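Local structure of endo-1,3-beta-glucanase, family GH16 (Zobellia galactanivorans, 4CTE) at residues D117-I122 with H157-E162; G80-R85 with F98-N103; G93-F98 with G206-F211. The protein probably hydrolyses internal beta-1,3-glucosidic bonds of laminarin-type glucans, this chain being the family GH16 domain of a longer protein. The protein carries 1 engineered substitution. All coordinates share one frame; numbering follows the deposited sequence.

How the contacts relate
Contacts 1 and 2 are two pieces of the same core between the beta-sheets of a sandwich, their centres about 9 Å apart. On the sugar side, Met119 O and Phe98 N lie 2.8 Å apart, a probable hydrogen bond joining 117-122 to strand 94-102; on the opposite sheet, Tyr159 N and Ala84 O, 2.9 Å apart, probably join 157-162 to 80-85. Contact 3 reuses strand 94-102, sharing Phe98 with contact 2, but lies farther from the centre of the chain, about 19 Å from contact 2 and 15 Å from contact 1, centre to centre. Segment 117-122 and strand 94-102 serve the core with one side and touch the chain C thioglucose with the other.

Contact 1 (D117-I122 with H157-E162); sequences DIMSRI and HIYSVE. Engineered in segment 117-122: Ser120 (natural residue Glu). With GS1 (1-thio-beta-D-glucopyranose), chain C.
Met119 lies over the ring of Tyr159, its CG 3.5 Å from the ring centroid and only 16° off the normal, a CH-pi contact displaced toward the rim. With CG anti to the backbone N (chi1 -180°) the side chain leaves its strand toward the ring, and bends at chi2 and chi3 then carry SD to 4.8 Å from the same centroid, adding a Met-aromatic contact. An unbranched, flexible thioether suits a place where it must fold over a flat ring. Beside it, Ile118 meets Val161 at about a right angle, CG1 touching Val161 CG1 at 3.8 Å, while its other branch, CG2, presses on the backbone at Ser160 C (3.6 Å). Both branches of this beta-branched residue are thus used. Ile118 and Met119 point inward together because a classic beta bulge sets both opposite Phe98. The bulge leaves Asp117 and the engineered Ser120, glutamate in nature, directed to the other side, where Ser120 CB is 3.4 Å from O6 of the chain C thioglucose. With Glu115, which hydrogen-bonds that sugar, the natural sequence matches the E-x-D-x-x-E signature of bulged GH16 active-site strands, as in other laminarinases.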
loop_
_atom_site.group_PDB
_atom_site.type_symbol
_atom_site.label_atom_id
_atom_site.label_comp_id
_atom_site.label_asym_id
_atom_site.label_seq_id
_atom_site.Cartn_x
_atom_site.Cartn_y
_atom_site.Cartn_z
ATOM N N ASP A 117 -4.841 -1.886 -4.040
ATOM C CA ASP A 117 -3.364 -1.950 -4.001
ATOM C C ASP A 117 -2.878 -1.092 -5.153
ATOM O O ASP A 117 -2.955 -1.519 -6.331
ATOM C CB ASP A 117 -2.848 -3.403 -4.099
ATOM C CG ASP A 117 -3.410 -4.289 -3.000
ATOM O OD1 ASP A 117 -3.704 -3.792 -1.887
ATOM O OD2 ASP A 117 -3.574 -5.502 -3.233
ATOM N N ILE A 118 -2.418 0.112 -4.840
ATOM C CA ILE A 118 -1.931 1.040 -5.873
ATOM C C ILE A 118 -0.598 0.526 -6.395
ATOM O O ILE A 118 -0.382 0.443 -7.632
ATOM C CB ILE A 118 -1.861 2.514 -5.376
ATOM C CG1 ILE A 118 -3.267 2.969 -4.887
ATOM C CG2 ILE A 118 -1.285 3.414 -6.468
ATOM C CD1 ILE A 118 -3.333 4.290 -4.154
ATOM N N MET A 119 0.263 0.152 -5.448
ATOM C CA MET A 119 1.549 -0.436 -5.757
ATOM C C MET A 119 1.867 -1.484 -4.733
ATOM O O MET A 119 1.775 -1.207 -3.520
ATOM C CB MET A 119 2.658 0.636 -5.758
ATOM C CG MET A 119 4.077 0.158 -6.073
ATOM S SD MET A 119 4.956 -0.745 -4.762
ATOM C CE MET A 119 5.188 0.513 -3.484
ATOM N N SER A 120 2.248 -2.668 -5.212
ATOM C CA SER A 120 2.931 -3.652 -4.340
ATOM C C SER A 120 4.042 -4.299 -5.165
ATOM O O SER A 120 4.002 -4.332 -6.418
ATOM C CB SER A 120 1.989 -4.677 -3.718
ATOM O OG SER A 120 1.365 -5.424 -4.745
ATOM N N ARG A 121 5.078 -4.753 -4.461
ATOM C CA ARG A 121 6.220 -5.367 -5.084
ATOM C C ARG A 121 6.740 -6.458 -4.148
ATOM O O ARG A 121 6.620 -6.348 -2.926
ATOM C CB ARG A 121 7.338 -4.322 -5.370
ATOM C CG ARG A 121 8.590 -4.922 -6.011
ATOM C CD ARG A 121 9.687 -3.904 -6.084
ATOM N NE ARG A 121 10.869 -4.515 -6.708
ATOM C CZ ARG A 121 12.141 -4.248 -6.393
ATOM N NH1 ARG A 121 12.477 -3.392 -5.403
ATOM N NH2 ARG A 121 13.092 -4.870 -7.074
ATOM N N ILE A 122 7.317 -7.511 -4.715
ATOM C CA ILE A 122 7.962 -8.497 -3.864
ATOM C C ILE A 122 9.416 -8.713 -4.288
ATOM O O ILE A 122 9.761 -8.655 -5.514
ATOM C CB ILE A 122 7.219 -9.883 -3.820
ATOM C CG1 ILE A 122 7.005 -10.472 -5.239
ATOM C CG2 ILE A 122 5.906 -9.776 -3.028
ATOM C CD1 ILE A 122 6.668 -11.961 -5.268
ATOM N N HIS A 157 9.482 6.573 -8.496
ATOM C CA HIS A 157 8.420 6.428 -9.502
ATOM C C HIS A 157 7.127 6.854 -8.878
ATOM O O HIS A 157 6.913 6.602 -7.670
ATOM C CB HIS A 157 8.288 5.003 -10.030
ATOM C CG HIS A 157 9.518 4.487 -10.745
ATOM N ND1 HIS A 157 9.723 4.694 -12.047
ATOM C CD2 HIS A 157 10.621 3.746 -10.282
ATOM C CE1 HIS A 157 10.896 4.131 -12.419
ATOM N NE2 HIS A 157 11.452 3.564 -11.336
ATOM N N ILE A 158 6.270 7.518 -9.670
ATOM C CA ILE A 158 4.962 7.947 -9.218
ATOM C C ILE A 158 3.999 6.790 -9.446
ATOM O O ILE A 158 3.717 6.413 -10.607
ATOM C CB ILE A 158 4.406 9.189 -9.970
ATOM C CG1 ILE A 158 5.501 10.189 -10.358
ATOM C CG2 ILE A 158 3.356 9.861 -9.117
ATOM C CD1 ILE A 158 6.039 10.893 -9.150
ATOM N N TYR A 159 3.516 6.222 -8.358
ATOM C CA TYR A 159 2.542 5.135 -8.417
ATOM C C TYR A 159 1.202 5.808 -8.184
ATOM O O TYR A 159 1.090 6.572 -7.208
ATOM C CB TYR A 159 2.846 4.068 -7.361
ATOM C CG TYR A 159 4.173 3.434 -7.602
ATOM C CD1 TYR A 159 4.327 2.411 -8.613
ATOM C CD2 TYR A 159 5.327 3.859 -6.884
ATOM C CE1 TYR A 159 5.582 1.822 -8.848
ATOM C CE2 TYR A 159 6.588 3.262 -7.127
ATOM C CZ TYR A 159 6.698 2.254 -8.107
ATOM O OH TYR A 159 7.914 1.626 -8.378
ATOM N N SER A 160 0.199 5.556 -9.040
ATOM C CA SER A 160 -1.114 6.199 -8.876
ATOM C C SER A 160 -2.259 5.367 -9.390
ATOM O O SER A 160 -2.068 4.452 -10.207
ATOM C CB SER A 160 -1.159 7.561 -9.592
ATOM O OG SER A 160 -1.036 7.395 -10.997
ATOM N N VAL A 161 -3.445 5.673 -8.876
ATOM C CA VAL A 161 -4.652 5.118 -9.426
ATOM C C VAL A 161 -5.462 6.364 -9.796
ATOM O O VAL A 161 -5.220 7.444 -9.233
ATOM C CB VAL A 161 -5.488 4.138 -8.544
ATOM C CG1 VAL A 161 -4.786 2.790 -8.413
ATOM C CG2 VAL A 161 -5.863 4.723 -7.178
ATOM N N GLU A 162 -6.308 6.239 -10.811
ATOM C CA GLU A 162 -7.341 7.243 -11.074
ATOM C C GLU A 162 -8.584 6.418 -10.852
ATOM O O GLU A 162 -8.841 5.399 -11.538
ATOM C CB GLU A 162 -7.284 7.896 -12.448
ATOM C CG GLU A 162 -6.248 9.027 -12.546
ATOM C CD GLU A 162 -6.021 9.532 -13.969
ATOM O OE1 GLU A 162 -6.718 9.074 -14.907
ATOM O OE2 GLU A 162 -5.126 10.395 -14.155
HETATM C C1 GS1 C . -2.198 -8.896 -1.109
HETATM S S1 GS1 C . -1.367 -10.317 -1.739
HETATM C C2 GS1 C . -2.904 -9.299 0.171
HETATM O O2 GS1 C . -3.925 -10.288 0.022
HETATM C C3 GS1 C . -3.607 -8.051 0.521
HETATM C C4 GS1 C . -2.475 -7.192 0.942
HETATM O O4 GS1 C . -3.097 -6.187 1.695
HETATM C C5 GS1 C . -1.899 -6.702 -0.366
HETATM O O5 GS1 C . -1.223 -7.862 -0.879
HETATM C C6 GS1 C . -1.033 -5.453 -0.196
HETATM O O6 GS1 C . 0.037 -5.591 -1.121
#

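Contact 2 (G80-R85 with F98-N103); sequences GKIEAR and FWMLGN. With GS1 (1-thio-beta-D-glucopyranose), chain C; GS1 (1-thio-beta-D-glucopyranose), chain B.
Ala84 and Phe98 make the CH-pi contact of this pair: the methyl CB stands over one face of the ring, 3.7 Å from its centroid and 22° off the normal. A small residue suits the place, since the strands' axes pass 8.8 Å apart and the ring itself spans much of that gap. At a chi1 of 167° the ring of Phe98 extends out across the gap, far enough for CZ to approach the backbone Glu83 O at 3.6 Å.

Aliphatic contacts continue the layer. Ile82 CG2 touches Phe98 CZ at 3.9 Å, and the other branch of Ile82 meets Met100 tip to tip, CD1 lying 3.7 Å from SD. Ile118, from the sugar-side sheet, touches Ile82, Phe98 and Met100 as well.

Polar interactions lie outside the interface, and no hydrogen bond crosses it. Beyond strand 80-85, Arg85 forms a salt bridge with Asp225, a calcium ligand. Beyond strand 98-102, Trp99 presents a ring face to the chain C thioglucose, whose O4 is 3.0 Å from Trp99 CZ3, while its NE1 is held by Asn201.

The alternation of the strands therefore sorts the chemistry: apolar side chains hold two beta-sheets together by hydrophobic burial and close fit, and the opposite side of strand 98-102 carries Trp99, which meets the sugar.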
loop_
_atom_site.group_PDB
_atom_site.type_symbol
_atom_site.label_atom_id
_atom_site.label_comp_id
_atom_site.label_asym_id
_atom_site.label_seq_id
_atom_site.Cartn_x
_atom_site.Cartn_y
_atom_site.Cartn_z
ATOM N N GLY A 80 -10.718 9.653 -6.800
ATOM C CA GLY A 80 -9.612 10.573 -6.911
ATOM C C GLY A 80 -8.396 10.010 -7.621
ATOM O O GLY A 80 -8.412 8.854 -8.054
ATOM N N LYS A 81 -7.406 10.888 -7.822
ATOM C CA LYS A 81 -6.095 10.527 -8.316
ATOM C C LYS A 81 -5.270 10.477 -7.024
ATOM O O LYS A 81 -4.991 11.510 -6.412
ATOM C CB LYS A 81 -5.524 11.521 -9.324
ATOM C CG LYS A 81 -4.181 11.109 -9.948
ATOM C CD LYS A 81 -3.539 12.314 -10.631
ATOM C CE LYS A 81 -2.559 11.889 -11.699
ATOM N NZ LYS A 81 -1.720 13.007 -12.227
ATOM N N ILE A 82 -4.923 9.259 -6.628
ATOM C CA ILE A 82 -4.214 8.967 -5.390
ATOM C C ILE A 82 -2.862 8.469 -5.834
ATOM O O ILE A 82 -2.760 7.417 -6.483
ATOM C CB ILE A 82 -4.975 7.936 -4.553
ATOM C CG1 ILE A 82 -6.378 8.490 -4.235
ATOM C CG2 ILE A 82 -4.195 7.640 -3.276
ATOM C CD1 ILE A 82 -7.508 7.558 -4.607
ATOM N N GLU A 83 -1.842 9.211 -5.436
ATOM C CA GLU A 83 -0.510 8.988 -5.917
ATOM C C GLU A 83 0.521 9.075 -4.817
ATOM O O GLU A 83 0.258 9.649 -3.749
ATOM C CB GLU A 83 -0.197 10.033 -6.998
ATOM C CG GLU A 83 0.031 11.469 -6.541
ATOM C CD GLU A 83 0.479 12.371 -7.667
ATOM O OE1 GLU A 83 0.146 12.101 -8.830
ATOM O OE2 GLU A 83 1.160 13.373 -7.374
ATOM N N ALA A 84 1.680 8.484 -5.071
ATOM C CA ALA A 84 2.829 8.623 -4.175
ATOM C C ALA A 84 4.094 8.474 -4.973
ATOM O O ALA A 84 4.131 7.649 -5.910
ATOM C CB ALA A 84 2.808 7.614 -3.009
ATOM N N ARG A 85 5.115 9.258 -4.604
ATOM C CA ARG A 85 6.433 9.186 -5.216
ATOM C C ARG A 85 7.316 8.355 -4.283
ATOM O O ARG A 85 7.750 8.818 -3.197
ATOM C CB ARG A 85 6.990 10.582 -5.443
ATOM C CG ARG A 85 8.342 10.589 -6.076
ATOM C CD ARG A 85 8.590 11.959 -6.690
ATOM N NE ARG A 85 9.792 11.903 -7.520
ATOM C CZ ARG A 85 11.009 12.293 -7.140
ATOM N NH1 ARG A 85 11.218 12.841 -5.920
ATOM N NH2 ARG A 85 12.012 12.171 -8.010
ATOM N N PHE A 98 1.630 0.305 -1.143
ATOM C CA PHE A 98 0.956 1.610 -1.085
ATOM C C PHE A 98 -0.446 1.258 -1.528
ATOM O O PHE A 98 -0.675 0.894 -2.718
ATOM C CB PHE A 98 1.613 2.586 -2.022
ATOM C CG PHE A 98 0.812 3.864 -2.275
ATOM C CD1 PHE A 98 0.173 4.580 -1.220
ATOM C CD2 PHE A 98 0.805 4.422 -3.567
ATOM C CE1 PHE A 98 -0.523 5.792 -1.495
ATOM C CE2 PHE A 98 0.113 5.604 -3.848
ATOM C CZ PHE A 98 -0.546 6.310 -2.807
ATOM N N TRP A 99 -1.381 1.344 -0.584
ATOM C CA TRP A 99 -2.683 0.775 -0.809
ATOM C C TRP A 99 -3.773 1.439 -0.025
ATOM O O TRP A 99 -3.513 2.391 0.714
ATOM C CB TRP A 99 -2.590 -0.741 -0.523
ATOM C CG TRP A 99 -2.080 -1.144 0.830
ATOM C CD1 TRP A 99 -0.842 -0.847 1.415
ATOM C CD2 TRP A 99 -2.725 -2.100 1.741
ATOM N NE1 TRP A 99 -0.702 -1.502 2.617
ATOM C CE2 TRP A 99 -1.812 -2.262 2.880
ATOM C CE3 TRP A 99 -3.954 -2.813 1.728
ATOM C CZ2 TRP A 99 -2.116 -3.101 3.949
ATOM C CZ3 TRP A 99 -4.259 -3.653 2.823
ATOM C CH2 TRP A 99 -3.354 -3.782 3.912
ATOM N N MET A 100 -5.002 0.956 -0.216
ATOM C CA MET A 100 -6.194 1.554 0.378
ATOM C C MET A 100 -7.162 0.484 0.800
ATOM O O MET A 100 -7.240 -0.561 0.153
ATOM C CB MET A 100 -6.884 2.493 -0.627
ATOM C CG MET A 100 -5.960 3.534 -1.265
ATOM S SD MET A 100 -6.831 4.674 -2.334
ATOM C CE MET A 100 -7.629 5.784 -1.143
ATOM N N LEU A 101 -7.877 0.764 1.881
ATOM C CA LEU A 101 -8.906 -0.106 2.420
ATOM C C LEU A 101 -10.139 0.693 2.679
ATOM O O LEU A 101 -10.039 1.859 3.068
ATOM C CB LEU A 101 -8.454 -0.739 3.726
ATOM C CG LEU A 101 -7.423 -1.864 3.656
ATOM C CD1 LEU A 101 -6.938 -2.172 5.082
ATOM C CD2 LEU A 101 -7.983 -3.124 2.980
ATOM N N GLY A 102 -11.302 0.080 2.480
ATOM C CA GLY A 102 -12.582 0.759 2.766
ATOM C C GLY A 102 -12.732 1.071 4.243
ATOM O O GLY A 102 -12.363 0.251 5.123
ATOM N N ASN A 103 -13.239 2.267 4.524
ATOM C CA ASN A 103 -13.578 2.680 5.894
ATOM C C ASN A 103 -14.430 1.682 6.648
ATOM O O ASN A 103 -14.249 1.493 7.844
ATOM C CB ASN A 103 -14.354 4.005 5.897
ATOM C CG ASN A 103 -13.468 5.193 5.702
ATOM O OD1 ASN A 103 -12.242 5.078 5.663
ATOM N ND2 ASN A 103 -14.081 6.360 5.600
HETATM C C1 GS1 C . -2.198 -8.896 -1.109
HETATM S S1 GS1 C . -1.367 -10.317 -1.739
HETATM C C2 GS1 C . -2.904 -9.299 0.171
HETATM O O2 GS1 C . -3.925 -10.288 0.022
HETATM C C3 GS1 C . -3.607 -8.051 0.521
HETATM C C4 GS1 C . -2.475 -7.192 0.942
HETATM O O4 GS1 C . -3.097 -6.187 1.695
HETATM C C5 GS1 C . -1.899 -6.702 -0.366
HETATM O O5 GS1 C . -1.223 -7.862 -0.879
HETATM C C6 GS1 C . -1.033 -5.453 -0.196
HETATM O O6 GS1 C . 0.037 -5.591 -1.121
HETATM C C1 GS1 B . -4.906 -8.540 3.375
HETATM S S1 GS1 B . -3.603 -8.356 2.166
HETATM C C2 GS1 B . -4.886 -9.900 4.124
HETATM O O2 GS1 B . -4.959 -10.982 3.197
HETATM C C3 GS1 B . -6.111 -9.897 5.072
HETATM O O3 GS1 B . -6.284 -11.178 5.786
HETATM C C4 GS1 B . -6.117 -8.590 5.975
HETATM O O4 GS1 B . -7.303 -8.550 6.760
HETATM C C5 GS1 B . -5.995 -7.278 5.133
HETATM O O5 GS1 B . -4.823 -7.382 4.267
HETATM C C6 GS1 B . -6.007 -5.929 5.903
HETATM O O6 GS1 B . -4.824 -5.759 6.695
#

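Contact 3 (G93-F98 with G206-F211); sequences GLWPAF and GDWPGF. With GS1 (1-thio-beta-D-glucopyranose), chain C.
Gly93 and Pro209 bring the backbones nearest, with their CA atoms 5.5 Å apart, where the start of strand 94-98 meets a loop between strands 196-204 and 220-231. The loop closes on itself: Gly210 N donates to Gly206 O at 2.8 Å, and Gly206 N returns a longer bond to Gly210 O. Gly93, Gly206 and Gly210 all have positive phi values at which a side chain would collide with the preceding carbonyl O, and at Gly206 it would also lie close to Trp95. Residues 207-209 are helical in phi and psi, and this turn directs Trp208 and Pro209 at the strand.

Trp95, whose chi1 of 177° turns the indole away from its own backbone N, stands up between loop and ligand. The edge of Trp208 meets its face in an offset edge-to-face pair, with planes at 83° and Trp208 CE3 3.3 Å from Trp95 CE2. Trp208 CB lies over the six-membered ring of Trp95, 4.1 Å from its centroid, and the rigid Pro209 ring puts CD 3.3 Å from Trp95 CE3. An indole suits this position because it offers both a broad apolar face and an N-H. Its rim is turned to the chain C thioglucose: O5 lies at the edge of the Trp95 ring, near its plane, and Trp95 NE1 makes a weak, strongly bent hydrogen bond to O6 (3.3 Å, 123°). With an alanine here, Trp208 and Pro209 would probably lose the surface they pack against, and O6 of the sugar its weak indole N-H partner. His129 meets Trp208 edge-to-face as a further aromatic neighbour. Tryptophans lining a sugar-binding cleft in this way are characteristic of carbohydrate-active enzymes, here on the sugar-facing side of the GH16 jelly-roll sandwich.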
loop_
_atom_site.group_PDB
_atom_site.type_symbol
_atom_site.label_atom_id
_atom_site.label_comp_id
_atom_site.label_asym_id
_atom_site.label_seq_id
_atom_site.Cartn_x
_atom_site.Cartn_y
_atom_site.Cartn_z
ATOM N N GLY A 93 12.511 -11.241 0.209
ATOM C CA GLY A 93 11.634 -11.139 1.364
ATOM C C GLY A 93 10.923 -9.798 1.545
ATOM O O GLY A 93 9.899 -9.737 2.225
ATOM N N LEU A 94 11.428 -8.748 0.900
ATOM C CA LEU A 94 10.854 -7.394 1.060
ATOM C C LEU A 94 9.537 -7.264 0.306
ATOM O O LEU A 94 9.432 -7.695 -0.857
ATOM C CB LEU A 94 11.848 -6.321 0.640
ATOM C CG LEU A 94 13.080 -6.266 1.547
ATOM C CD1 LEU A 94 14.051 -5.287 0.963
ATOM C CD2 LEU A 94 12.737 -5.899 3.003
ATOM N N TRP A 95 8.529 -6.691 0.952
ATOM C CA TRP A 95 7.226 -6.567 0.332
ATOM C C TRP A 95 6.576 -5.257 0.653
ATOM O O TRP A 95 5.636 -5.198 1.475
ATOM C CB TRP A 95 6.322 -7.718 0.759
ATOM C CG TRP A 95 4.916 -7.615 0.218
ATOM C CD1 TRP A 95 4.435 -6.724 -0.738
ATOM C CD2 TRP A 95 3.754 -8.439 0.587
ATOM N NE1 TRP A 95 3.102 -6.934 -0.976
ATOM C CE2 TRP A 95 2.632 -7.946 -0.216
ATOM C CE3 TRP A 95 3.543 -9.491 1.465
ATOM C CZ2 TRP A 95 1.367 -8.499 -0.123
ATOM C CZ3 TRP A 95 2.260 -10.039 1.549
ATOM C CH2 TRP A 95 1.201 -9.554 0.773
ATOM N N PRO A 96 7.048 -4.189 0.019
ATOM C CA PRO A 96 6.445 -2.876 0.228
ATOM C C PRO A 96 5.052 -2.761 -0.431
ATOM O O PRO A 96 4.750 -3.486 -1.423
ATOM C CB PRO A 96 7.418 -1.970 -0.463
ATOM C CG PRO A 96 7.874 -2.821 -1.655
ATOM C CD PRO A 96 8.108 -4.143 -1.006
ATOM N N ALA A 97 4.229 -1.842 0.086
ATOM C CA ALA A 97 2.891 -1.625 -0.495
ATOM C C ALA A 97 2.395 -0.237 -0.199
ATOM O O ALA A 97 2.707 0.314 0.846
ATOM C CB ALA A 97 1.873 -2.653 0.005
ATOM N N PHE A 98 1.630 0.305 -1.143
ATOM C CA PHE A 98 0.956 1.610 -1.085
ATOM C C PHE A 98 -0.446 1.258 -1.528
ATOM O O PHE A 98 -0.675 0.894 -2.718
ATOM C CB PHE A 98 1.613 2.586 -2.022
ATOM C CG PHE A 98 0.812 3.864 -2.275
ATOM C CD1 PHE A 98 0.173 4.580 -1.220
ATOM C CD2 PHE A 98 0.805 4.422 -3.567
ATOM C CE1 PHE A 98 -0.523 5.792 -1.495
ATOM C CE2 PHE A 98 0.113 5.604 -3.848
ATOM C CZ PHE A 98 -0.546 6.310 -2.807
ATOM N N GLY A 206 6.242 -13.445 3.944
ATOM C CA GLY A 206 4.793 -13.663 3.863
ATOM C C GLY A 206 4.406 -14.546 2.690
ATOM O O GLY A 206 5.281 -14.939 1.882
ATOM N N ASP A 207 3.110 -14.840 2.581
ATOM C CA ASP A 207 2.585 -15.758 1.563
ATOM C C ASP A 207 2.985 -15.365 0.144
ATOM O O ASP A 207 3.313 -16.241 -0.648
ATOM C CB ASP A 207 1.067 -15.890 1.691
ATOM C CG ASP A 207 0.657 -16.558 2.980
ATOM O OD1 ASP A 207 1.433 -17.367 3.558
ATOM O OD2 ASP A 207 -0.466 -16.281 3.404
ATOM N N TRP A 208 3.040 -14.060 -0.136
ATOM C CA TRP A 208 3.384 -13.588 -1.473
ATOM C C TRP A 208 4.902 -13.566 -1.758
ATOM O O TRP A 208 5.345 -14.306 -2.671
ATOM C CB TRP A 208 2.628 -12.275 -1.755
ATOM C CG TRP A 208 2.665 -11.890 -3.214
ATOM C CD1 TRP A 208 2.768 -12.740 -4.346
ATOM C CD2 TRP A 208 2.528 -10.552 -3.755
ATOM N NE1 TRP A 208 2.767 -12.014 -5.505
ATOM C CE2 TRP A 208 2.615 -10.688 -5.231
ATOM C CE3 TRP A 208 2.360 -9.267 -3.190
ATOM C CZ2 TRP A 208 2.542 -9.583 -6.071
ATOM C CZ3 TRP A 208 2.300 -8.164 -4.048
ATOM C CH2 TRP A 208 2.379 -8.315 -5.452
ATOM N N PRO A 209 5.729 -12.817 -0.983
ATOM C CA PRO A 209 7.168 -12.848 -1.314
ATOM C C PRO A 209 7.888 -14.143 -0.915
ATOM O O PRO A 209 8.944 -14.408 -1.430
ATOM C CB PRO A 209 7.739 -11.675 -0.497
ATOM C CG PRO A 209 6.835 -11.567 0.693
ATOM C CD PRO A 209 5.463 -11.798 0.068
ATOM N N GLY A 210 7.313 -14.943 -0.018
ATOM C CA GLY A 210 8.012 -16.146 0.463
ATOM C C GLY A 210 8.634 -15.972 1.819
ATOM O O GLY A 210 8.559 -14.910 2.376
ATOM N N PHE A 211 9.295 -17.011 2.317
ATOM C CA PHE A 211 9.832 -16.946 3.680
ATOM C C PHE A 211 11.364 -16.904 3.717
ATOM O O PHE A 211 11.958 -16.962 4.780
ATOM C CB PHE A 211 9.155 -18.045 4.516
ATOM C CG PHE A 211 7.640 -17.904 4.503
ATOM C CD1 PHE A 211 6.994 -16.953 5.334
ATOM C CD2 PHE A 211 6.854 -18.615 3.556
ATOM C CE1 PHE A 211 5.605 -16.805 5.281
ATOM C CE2 PHE A 211 5.466 -18.443 3.487
ATOM C CZ PHE A 211 4.843 -17.553 4.358
HETATM C C1 GS1 C . -2.198 -8.896 -1.109
HETATM S S1 GS1 C . -1.367 -10.317 -1.739
HETATM C C2 GS1 C . -2.904 -9.299 0.171
HETATM O O2 GS1 C . -3.925 -10.288 0.022
HETATM C C3 GS1 C . -3.607 -8.051 0.521
HETATM C C4 GS1 C . -2.475 -7.192 0.942
HETATM O O4 GS1 C . -3.097 -6.187 1.695
HETATM C C5 GS1 C . -1.899 -6.702 -0.366
HETATM O O5 GS1 C . -1.223 -7.862 -0.879
HETATM C C6 GS1 C . -1.033 -5.453 -0.196
HETATM O O6 GS1 C . 0.037 -5.591 -1.121
#